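Local coordinates for ribonucleoside-diphosphate reductase subunit beta (Bacillus halodurans C-125, PDB 2RCC) that forms the iron-binding small subunit of a class I ribonucleotide reductase, which converts ribonucleoside diphosphates into the deoxyribonucleotides needed for DNA synthesis, at the interface of chains A and B. Sequence-based numbering; all coordinates share one arbitrary frame. Chains: chain A/B, Ribonucleoside-diphosphate reductase subunit beta.

Contact 1: the interface of chains A and B. Residues chain A 8, 97, 109, 112-113; chain B 93, 97, 116, 120.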
ATOM      1  N   ARG A   8       5.258  14.764  -5.464  1.00 15.49           N
ATOM      2  CA  ARG A   8       4.559  15.057  -4.219  1.00 16.17           C
ATOM      3  C   ARG A   8       5.546  15.301  -3.086  1.00 15.98           C
ATOM      4  O   ARG A   8       6.480  14.517  -2.866  1.00 15.07           O
ATOM      5  CB  ARG A   8       3.668  13.901  -3.825  1.00 15.36           C
ATOM      6  CG  ARG A   8       2.968  14.022  -2.455  1.00 17.01           C
ATOM      7  CD  ARG A   8       2.091  12.844  -2.139  1.00 17.22           C
ATOM      8  NE  ARG A   8       2.782  11.550  -2.109  1.00 17.45           N
ATOM      9  CZ  ARG A   8       2.836  10.663  -3.104  1.00 19.16           C
ATOM     10  NH1 ARG A   8       2.196  10.820  -4.253  1.00 16.52           N
ATOM     11  NH2 ARG A   8       3.504   9.546  -2.930  1.00 18.89           N
HETATM   12  N   MSE A  97       3.690   2.868 -10.100  1.00 22.12           N
HETATM   13  CA  MSE A  97       4.121   3.393  -8.801  1.00 24.38           C
HETATM   14  C   MSE A  97       5.109   4.533  -8.932  1.00 23.69           C
HETATM   15  O   MSE A  97       5.083   5.431  -8.081  1.00 25.36           O
HETATM   16  CB  MSE A  97       4.608   2.276  -7.873  1.00 25.80           C
HETATM   17  CG  MSE A  97       3.523   1.257  -7.485  1.00 27.60           C
HETATM   18 SE   MSE A  97       1.825   1.952  -6.794  0.75 24.17          SE
HETATM   19  CE  MSE A  97       2.654   2.949  -5.291  1.00 13.67           C
ATOM     20  N   ALA A 109      -2.727   9.017  -3.101  1.00 13.50           N
ATOM     21  CA  ALA A 109      -1.448   8.345  -2.795  1.00 11.92           C
ATOM     22  C   ALA A 109      -1.709   7.157  -1.887  1.00 12.87           C
ATOM     23  O   ALA A 109      -1.168   6.081  -2.113  1.00 14.50           O
ATOM     24  CB  ALA A 109      -0.448   9.328  -2.198  1.00 14.96           C
HETATM   25  N   MSE A 112      -3.196   4.281  -3.794  1.00 12.53           N
HETATM   26  CA  MSE A 112      -2.145   3.608  -4.591  1.00 11.99           C
HETATM   27  C   MSE A 112      -1.358   2.621  -3.732  1.00 14.51           C
HETATM   28  O   MSE A 112      -0.998   1.557  -4.211  1.00 13.35           O
HETATM   29  CB  MSE A 112      -1.232   4.605  -5.289  1.00 15.41           C
HETATM   30  CG  MSE A 112      -1.870   5.443  -6.371  1.00 14.41           C
HETATM   31 SE   MSE A 112      -2.765   4.439  -7.762  0.75 13.57          SE
HETATM   32  CE  MSE A 112      -1.237   3.501  -8.574  1.00 22.98           C
ATOM     33  N   SER A 113      -1.153   2.944  -2.451  1.00 15.46           N
ATOM     34  CA  SER A 113      -0.530   2.017  -1.516  1.00 12.97           C
ATOM     35  C   SER A 113      -1.401   0.754  -1.339  1.00 15.07           C
ATOM     36  O   SER A 113      -0.887  -0.359  -1.372  1.00 13.00           O
ATOM     37  CB  SER A 113      -0.228   2.702  -0.170  1.00 13.92           C
ATOM     38  OG  SER A 113       0.223   1.789   0.787  1.00 17.51           O
TER
ATOM     39  N   THR B  93       3.233   6.293   5.654  1.00 15.02           N
ATOM     40  CA  THR B  93       2.598   5.660   4.519  1.00 13.60           C
ATOM     41  C   THR B  93       3.366   5.992   3.250  1.00 13.78           C
ATOM     42  O   THR B  93       3.634   5.122   2.436  1.00 16.04           O
ATOM     43  CB  THR B  93       1.161   6.143   4.305  1.00 13.37           C
ATOM     44  OG1 THR B  93       0.357   5.755   5.430  1.00 17.31           O
ATOM     45  CG2 THR B  93       0.587   5.564   2.983  1.00  9.16           C
HETATM   46  N   MSE B  97       6.051   3.573   0.994  1.00 16.38           N
HETATM   47  CA  MSE B  97       5.729   3.360  -0.418  1.00 15.33           C
HETATM   48  C   MSE B  97       6.928   3.701  -1.307  1.00 15.26           C
HETATM   49  O   MSE B  97       7.245   2.971  -2.230  1.00 15.76           O
HETATM   50  CB  MSE B  97       4.462   4.155  -0.797  1.00 11.93           C
HETATM   51  CG  MSE B  97       3.999   4.140  -2.206  1.00 21.56           C
HETATM   52 SE   MSE B  97       2.210   4.900  -2.321  0.75 16.14          SE
HETATM   53  CE  MSE B  97       2.221   6.285  -1.027  1.00 13.66           C
ATOM     54  N   SER B 116       3.343  -0.584   4.084  1.00 13.47           N
ATOM     55  CA  SER B 116       2.714   0.684   3.644  1.00 13.44           C
ATOM     56  C   SER B 116       1.190   0.623   3.712  1.00 14.87           C
ATOM     57  O   SER B 116       0.547   1.567   4.192  1.00 16.73           O
ATOM     58  CB  SER B 116       3.173   1.079   2.245  1.00 15.80           C
ATOM     59  OG  SER B 116       2.719   2.390   1.884  1.00 14.94           O
ATOM     60  N   VAL B 120      -1.602   2.820   5.921  1.00 15.57           N
ATOM     61  CA  VAL B 120      -2.837   3.417   5.417  1.00 15.54           C
ATOM     62  C   VAL B 120      -4.004   3.144   6.422  1.00 14.62           C
ATOM     63  O   VAL B 120      -4.725   4.078   6.800  1.00 12.79           O
ATOM     64  CB  VAL B 120      -3.230   2.918   3.990  1.00 13.22           C
ATOM     65  CG1 VAL B 120      -4.645   3.422   3.628  1.00 13.80           C
ATOM     66  CG2 VAL B 120      -2.212   3.344   2.934  1.00 13.16           C
TER
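B:Met97, a selenomethionine on helix 72-102, reaches across to A:Met97, A:Ala109 and A:Ser113 where two small subunits of the ribonucleotide reductase R2 family, helical di-iron proteins, pack together. The tight part is built round its selenium. B:Met97 leaves its helix with CG anti to the backbone N (chi1 177°), an extended start that carries SE up to helix 106-133 of chain A; the bend at chi3 then turns the terminal methyl CE to within 3.6 Å of the backbone O of A:Ala109. A:Met97, bent at chi2 and chi3, crosses it at about a right angle and sets its own CE 3.6 Å from B:Met97 CG. Next to this the two copies of helix 106-133 meet through hydroxyls: A:Ser113 OG and B:Ser116 OG share a 2.8 Å hydrogen bond. B:Ser116 OG also donates to B:Thr93 O at 2.9 Å, on a lone pair in the carbonyl plane, tying the serine to the neighbouring helix of its own chain. B:Val120 CG2 packs against A:Ser113 CB at 3.7 Å. Contact is looser towards A:Arg8, whose NH2 comes no nearer than 4.0 Å to B:Met97 CE; its guanidinium rests instead with one face over A:Ala109 CB.

Contact 2: the interface of chains A and B. Residues chain A 11-13, 30; chain B 87, 146, 157.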
ATOM      1  N   TYR A  11       5.867  16.486   3.007  1.00 19.23           N
ATOM      2  CA  TYR A  11       5.480  17.415   4.068  1.00 19.78           C
ATOM      3  C   TYR A  11       5.442  18.851   3.515  1.00 17.88           C
ATOM      4  O   TYR A  11       6.419  19.312   2.919  1.00 23.97           O
ATOM      5  CB  TYR A  11       6.560  17.353   5.136  1.00 19.52           C
ATOM      6  CG  TYR A  11       6.482  18.306   6.310  1.00 18.84           C
ATOM      7  CD1 TYR A  11       5.566  18.107   7.318  1.00 26.21           C
ATOM      8  CD2 TYR A  11       7.401  19.337   6.470  1.00 30.28           C
ATOM      9  CE1 TYR A  11       5.525  18.928   8.428  1.00 27.70           C
ATOM     10  CE2 TYR A  11       7.372  20.156   7.587  1.00 29.34           C
ATOM     11  CZ  TYR A  11       6.422  19.945   8.568  1.00 26.89           C
ATOM     12  OH  TYR A  11       6.367  20.738   9.709  1.00 24.41           O
ATOM     13  N   ASP A  12       4.313  19.522   3.654  1.00 17.53           N
ATOM     14  CA  ASP A  12       4.161  20.914   3.203  1.00 19.75           C
ATOM     15  C   ASP A  12       3.248  21.676   4.186  1.00 19.84           C
ATOM     16  O   ASP A  12       2.035  21.511   4.192  1.00 17.89           O
ATOM     17  CB  ASP A  12       3.629  20.914   1.768  1.00 20.71           C
ATOM     18  CG  ASP A  12       3.538  22.293   1.158  1.00 25.30           C
ATOM     19  OD1 ASP A  12       3.840  23.293   1.808  1.00 23.51           O
ATOM     20  OD2 ASP A  12       3.164  22.377  -0.006  1.00 19.10           O
ATOM     21  N   THR A  13       3.853  22.520   5.023  1.00 21.77           N
ATOM     22  CA  THR A  13       3.098  23.306   6.008  1.00 23.73           C
ATOM     23  C   THR A  13       2.280  24.442   5.389  1.00 23.07           C
ATOM     24  O   THR A  13       1.301  24.880   5.983  1.00 24.07           O
ATOM     25  CB  THR A  13       4.024  23.926   7.103  1.00 23.62           C
ATOM     26  OG1 THR A  13       5.043  24.697   6.459  1.00 28.25           O
ATOM     27  CG2 THR A  13       4.653  22.833   7.968  1.00 22.56           C
ATOM     28  N   VAL A  30      -0.735  15.312   5.146  1.00 15.88           N
ATOM     29  CA  VAL A  30      -1.346  14.767   6.344  1.00 15.28           C
ATOM     30  C   VAL A  30      -2.769  14.459   5.913  1.00 15.34           C
ATOM     31  O   VAL A  30      -3.482  15.352   5.429  1.00 16.58           O
ATOM     32  CB  VAL A  30      -1.364  15.775   7.497  1.00 17.73           C
ATOM     33  CG1 VAL A  30      -2.071  15.176   8.713  1.00 17.53           C
ATOM     34  CG2 VAL A  30       0.056  16.199   7.861  1.00 17.43           C
TER
ATOM     35  N   PHE B  87      -0.139  12.424  12.032  1.00 14.71           N
ATOM     36  CA  PHE B  87       0.961  13.050  11.267  1.00 15.22           C
ATOM     37  C   PHE B  87       2.000  11.990  10.927  1.00 16.34           C
ATOM     38  O   PHE B  87       2.394  11.866   9.776  1.00 14.34           O
ATOM     39  CB  PHE B  87       1.657  14.199  12.058  1.00 13.27           C
ATOM     40  CG  PHE B  87       2.838  14.776  11.329  1.00 17.22           C
ATOM     41  CD1 PHE B  87       2.642  15.735  10.396  1.00 12.49           C
ATOM     42  CD2 PHE B  87       4.129  14.280  11.511  1.00 13.95           C
ATOM     43  CE1 PHE B  87       3.714  16.219   9.624  1.00 18.89           C
ATOM     44  CE2 PHE B  87       5.178  14.754  10.757  1.00 20.05           C
ATOM     45  CZ  PHE B  87       4.964  15.721   9.817  1.00 15.76           C
ATOM     46  N   TRP B 146      -0.263  20.048  13.827  1.00 27.42           N
ATOM     47  CA  TRP B 146       1.082  19.944  13.279  1.00 25.12           C
ATOM     48  C   TRP B 146       1.577  21.242  12.566  1.00 21.85           C
ATOM     49  O   TRP B 146       2.783  21.479  12.498  1.00 19.69           O
ATOM     50  CB  TRP B 146       1.173  18.700  12.369  1.00 25.93           C
ATOM     51  CG  TRP B 146       0.395  18.848  11.139  1.00 21.58           C
ATOM     52  CD1 TRP B 146      -0.925  18.597  10.953  1.00 23.89           C
ATOM     53  CD2 TRP B 146       0.879  19.361   9.928  1.00 23.55           C
ATOM     54  NE1 TRP B 146      -1.280  18.895   9.672  1.00 21.27           N
ATOM     55  CE2 TRP B 146      -0.186  19.378   9.029  1.00 27.45           C
ATOM     56  CE3 TRP B 146       2.125  19.820   9.509  1.00 30.68           C
ATOM     57  CZ2 TRP B 146      -0.048  19.813   7.759  1.00 35.47           C
ATOM     58  CZ3 TRP B 146       2.266  20.240   8.248  1.00 33.60           C
ATOM     59  CH2 TRP B 146       1.185  20.248   7.371  1.00 39.54           C
ATOM     60  N   GLU B 157       9.748  18.036  12.268  1.00 14.65           N
ATOM     61  CA  GLU B 157      10.767  18.433  11.279  1.00 19.10           C
ATOM     62  C   GLU B 157      12.078  17.660  11.439  1.00 18.62           C
ATOM     63  O   GLU B 157      12.818  17.517  10.458  1.00 16.74           O
ATOM     64  CB  GLU B 157      10.905  19.968  11.234  1.00 19.59           C
ATOM     65  CG  GLU B 157       9.588  20.544  10.627  1.00 22.87           C
ATOM     66  CD  GLU B 157       9.410  22.042  10.617  1.00 27.91           C
ATOM     67  OE1 GLU B 157      10.245  22.760  11.250  1.00 30.58           O
ATOM     68  OE2 GLU B 157       8.363  22.485   9.997  1.00 25.25           O
TER
HETATM   69  O   HOH W   1       4.884  19.620  11.771  1.00 28.36           O
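A:Tyr11, in the N-terminal arm of one R2-family small subunit, lies among B:Phe87, B:Trp146 and B:Glu157 of the other. Its ring stands perpendicular to that of B:Phe87, an edge-to-face pair with centroids 5.6 Å apart, in which A:Tyr11 CD1 lies at the phenylalanine edge. The phenol OH donates a 2.7 Å hydrogen bond to carboxylate oxygen OE2 of B:Glu157, meeting it on the anti side, 23° out of the carboxylate plane. Beside the tyrosine, A:Val30 lays its CG2 methyl over one face of the B:Trp146 indole, 3.6 Å from the centroid of the five-membered ring. B:Phe87 CD1 lies against the indole on that face too, so valine and phenylalanine support it together. At the far end of the indole A:Thr13 CG2 touches CZ3 at 3.5 Å, while the backbone O of A:Asp12 faces its edge. In the next shell, water 1 bridges A:Tyr11 OH (2.8 Å) and the backbone O of B:Trp146 (2.9 Å), giving the phenol a second polar partner. B:Trp146 holds CG between its backbone N and carbonyl carbon (chi1 69°), which turns the indole towards the arm. B:Glu157 extends beyond CG from helix 150-168, and B:Phe87 is carried by helix 72-102.

Contact 3: the interface of chains A and B. Residues chain A 8-10, 29; chain B 94-95, 98, 167.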
ATOM      1  N   ARG A   8       5.258  14.764  -5.464  1.00 15.49           N
ATOM      2  CA  ARG A   8       4.559  15.057  -4.219  1.00 16.17           C
ATOM      3  C   ARG A   8       5.546  15.301  -3.086  1.00 15.98           C
ATOM      4  O   ARG A   8       6.480  14.517  -2.866  1.00 15.07           O
ATOM      5  CB  ARG A   8       3.668  13.901  -3.825  1.00 15.36           C
ATOM      6  CG  ARG A   8       2.968  14.022  -2.455  1.00 17.01           C
ATOM      7  CD  ARG A   8       2.091  12.844  -2.139  1.00 17.22           C
ATOM      8  NE  ARG A   8       2.782  11.550  -2.109  1.00 17.45           N
ATOM      9  CZ  ARG A   8       2.836  10.663  -3.104  1.00 19.16           C
ATOM     10  NH1 ARG A   8       2.196  10.820  -4.253  1.00 16.52           N
ATOM     11  NH2 ARG A   8       3.504   9.546  -2.930  1.00 18.89           N
ATOM     12  N   LYS A   9       5.318  16.375  -2.351  1.00 14.14           N
ATOM     13  CA  LYS A   9       6.122  16.695  -1.180  1.00 18.70           C
ATOM     14  C   LYS A   9       5.648  15.817  -0.034  1.00 18.37           C
ATOM     15  O   LYS A   9       4.446  15.750   0.245  1.00 15.53           O
ATOM     16  CB  LYS A   9       5.997  18.171  -0.770  1.00 18.20           C
ATOM     17  CG  LYS A   9       6.659  19.114  -1.754  1.00 20.32           C
ATOM     18  CD  LYS A   9       6.668  20.558  -1.188  1.00 25.20           C
ATOM     19  N   ILE A  10       6.593  15.230   0.694  1.00 18.64           N
ATOM     20  CA  ILE A  10       6.253  14.365   1.816  1.00 19.26           C
ATOM     21  C   ILE A  10       5.671  15.165   3.010  1.00 18.31           C
ATOM     22  O   ILE A  10       5.027  14.585   3.891  1.00 17.41           O
ATOM     23  CB  ILE A  10       7.486  13.485   2.210  1.00 21.77           C
ATOM     24  CG1 ILE A  10       7.062  12.184   2.909  1.00 25.34           C
ATOM     25  CG2 ILE A  10       8.477  14.290   3.029  1.00 15.03           C
ATOM     26  CD1 ILE A  10       8.188  11.163   3.022  1.00 21.81           C
ATOM     27  N   ASN A  29       0.080  16.655   2.897  1.00 15.45           N
ATOM     28  CA  ASN A  29       0.433  15.249   2.962  1.00 16.32           C
ATOM     29  C   ASN A  29      -0.008  14.579   4.298  1.00 15.40           C
ATOM     30  O   ASN A  29       0.302  13.434   4.537  1.00 17.82           O
ATOM     31  CB  ASN A  29       1.893  14.969   2.624  1.00 17.30           C
ATOM     32  CG  ASN A  29       2.075  13.583   2.040  1.00 17.30           C
ATOM     33  OD1 ASN A  29       1.228  13.132   1.279  1.00 15.55           O
ATOM     34  ND2 ASN A  29       3.151  12.890   2.420  1.00 16.23           N
TER
ATOM     35  N   ASP B  94       3.731   7.255   3.112  1.00 13.68           N
ATOM     36  CA  ASP B  94       4.415   7.763   1.930  1.00 14.40           C
ATOM     37  C   ASP B  94       5.882   7.294   1.889  1.00 12.81           C
ATOM     38  O   ASP B  94       6.343   6.805   0.870  1.00 13.45           O
ATOM     39  CB  ASP B  94       4.321   9.300   1.927  1.00 14.88           C
ATOM     40  CG  ASP B  94       4.496   9.899   0.572  1.00 18.09           C
ATOM     41  OD1 ASP B  94       4.876   9.150  -0.353  1.00 16.16           O
ATOM     42  OD2 ASP B  94       4.288  11.133   0.440  1.00 18.97           O
ATOM     43  N   TYR B  95       6.625   7.478   2.994  1.00 12.88           N
ATOM     44  CA  TYR B  95       8.002   7.004   3.061  1.00 13.60           C
ATOM     45  C   TYR B  95       8.132   5.523   2.708  1.00 14.98           C
ATOM     46  O   TYR B  95       9.008   5.136   1.905  1.00 16.82           O
ATOM     47  CB  TYR B  95       8.607   7.294   4.456  1.00 15.53           C
ATOM     48  CG  TYR B  95       9.924   6.593   4.697  1.00 14.53           C
ATOM     49  CD1 TYR B  95      11.073   6.972   4.008  1.00 10.22           C
ATOM     50  CD2 TYR B  95      10.014   5.540   5.579  1.00 17.18           C
ATOM     51  CE1 TYR B  95      12.285   6.317   4.211  1.00 12.70           C
ATOM     52  CE2 TYR B  95      11.209   4.861   5.780  1.00 18.03           C
ATOM     53  CZ  TYR B  95      12.327   5.231   5.100  1.00 17.28           C
ATOM     54  OH  TYR B  95      13.496   4.559   5.338  1.00 14.39           O
ATOM     55  N   ARG B  98       7.622   4.781  -1.009  1.00 14.69           N
ATOM     56  CA  ARG B  98       8.819   5.145  -1.745  1.00 17.63           C
ATOM     57  C   ARG B  98       9.992   4.154  -1.517  1.00 17.55           C
ATOM     58  O   ARG B  98      10.747   3.828  -2.454  1.00 15.32           O
ATOM     59  CB  ARG B  98       9.203   6.570  -1.393  1.00 19.59           C
ATOM     60  CG  ARG B  98       8.074   7.583  -1.796  1.00 22.16           C
ATOM     61  CD  ARG B  98       8.520   8.940  -1.698  1.00 22.99           C
ATOM     62  NE  ARG B  98       7.425   9.902  -1.542  1.00 22.73           N
ATOM     63  CZ  ARG B  98       7.401  11.142  -2.045  1.00 10.67           C
ATOM     64  NH1 ARG B  98       8.344  11.636  -2.821  1.00 19.53           N
ATOM     65  NH2 ARG B  98       6.390  11.941  -1.735  1.00 15.83           N
ATOM     66  N   VAL B 167      14.582  10.742   0.293  1.00 16.78           N
ATOM     67  CA  VAL B 167      13.651  10.944  -0.832  1.00 16.71           C
ATOM     68  C   VAL B 167      14.259  11.850  -1.919  1.00 18.63           C
ATOM     69  O   VAL B 167      14.154  11.532  -3.113  1.00 16.11           O
ATOM     70  CB  VAL B 167      12.285  11.470  -0.334  1.00 17.98           C
ATOM     71  CG1 VAL B 167      11.404  11.908  -1.499  1.00 26.38           C
ATOM     72  CG2 VAL B 167      11.621  10.401   0.540  1.00 14.81           C
TER
HETATM   73  O   HOH W   2       9.376  14.437  -3.108  1.00 39.05           O
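The carboxylate of B:Asp94 meets the guanidinium edge of A:Arg8 with their planes 39° apart, and a second guanidinium, B:Arg98, also presents its edge to it. A:Arg8, bent at chi3 (59°) to turn this edge to the carboxylate, grips side-on: NE donates to OD2 at 3.0 Å and NH2 to OD1 at 2.9 Å, both nearly straight and in the guanidinium plane, yet above the carboxylate plane. B:Arg98, from the same helix, also grips side-on but in the opposite pairing, NH2 to OD2 on the syn side and NE to OD1 at 2.9 Å, from the face opposite A:Arg8 NH2. A:Asn29 ND2 adds a bent 2.9 Å bond to the anti lone pair of OD2, which lies tilted from the amide plane, so OD2 accepts from A:Arg8 NE, A:Asn29 ND2 and B:Arg98 NH2; the amide nitrogen also donates to A:Ile10 O at 2.9 Å, which steadies it. The two arginines probably favour a charged aspartate. B:Arg98 NH2 further donates to the backbone O of A:Arg8 at 2.8 Å, from above the carbonyl plane, and water 2 links that oxygen to B:Arg98 NH1. With an alanine at B:Asp94, the guanidinium groups of A:Arg8 and B:Arg98 would probably face each other without their shared counter-charge, and A:Asn29 would lose its partner across the interface. Within this R2-type small subunit, the aspartate and B:Arg98 project from helix 72-102 towards the neighbouring subunit's N-terminal arm.

Contact 1 and contact 3 lie about 8 Å apart between the centres of their C-alpha atoms and share A:Arg8; contact 2 is about 11 Å from contact 3 and 16 Å from contact 1. Helix 72-102 of chain B contributes to each. Residues 8-13 of chain A pass from contacts 1 and 3 into contact 2, and residues 29-30 join contacts 3 and 2 from a later stretch, so in this dimer chain A's arm lies on chain B. The centre of contact 1 is about 21 Å from the active-site A:Tyr126, suggesting a role in assembly, consistent with two beta subunits in the tetramer.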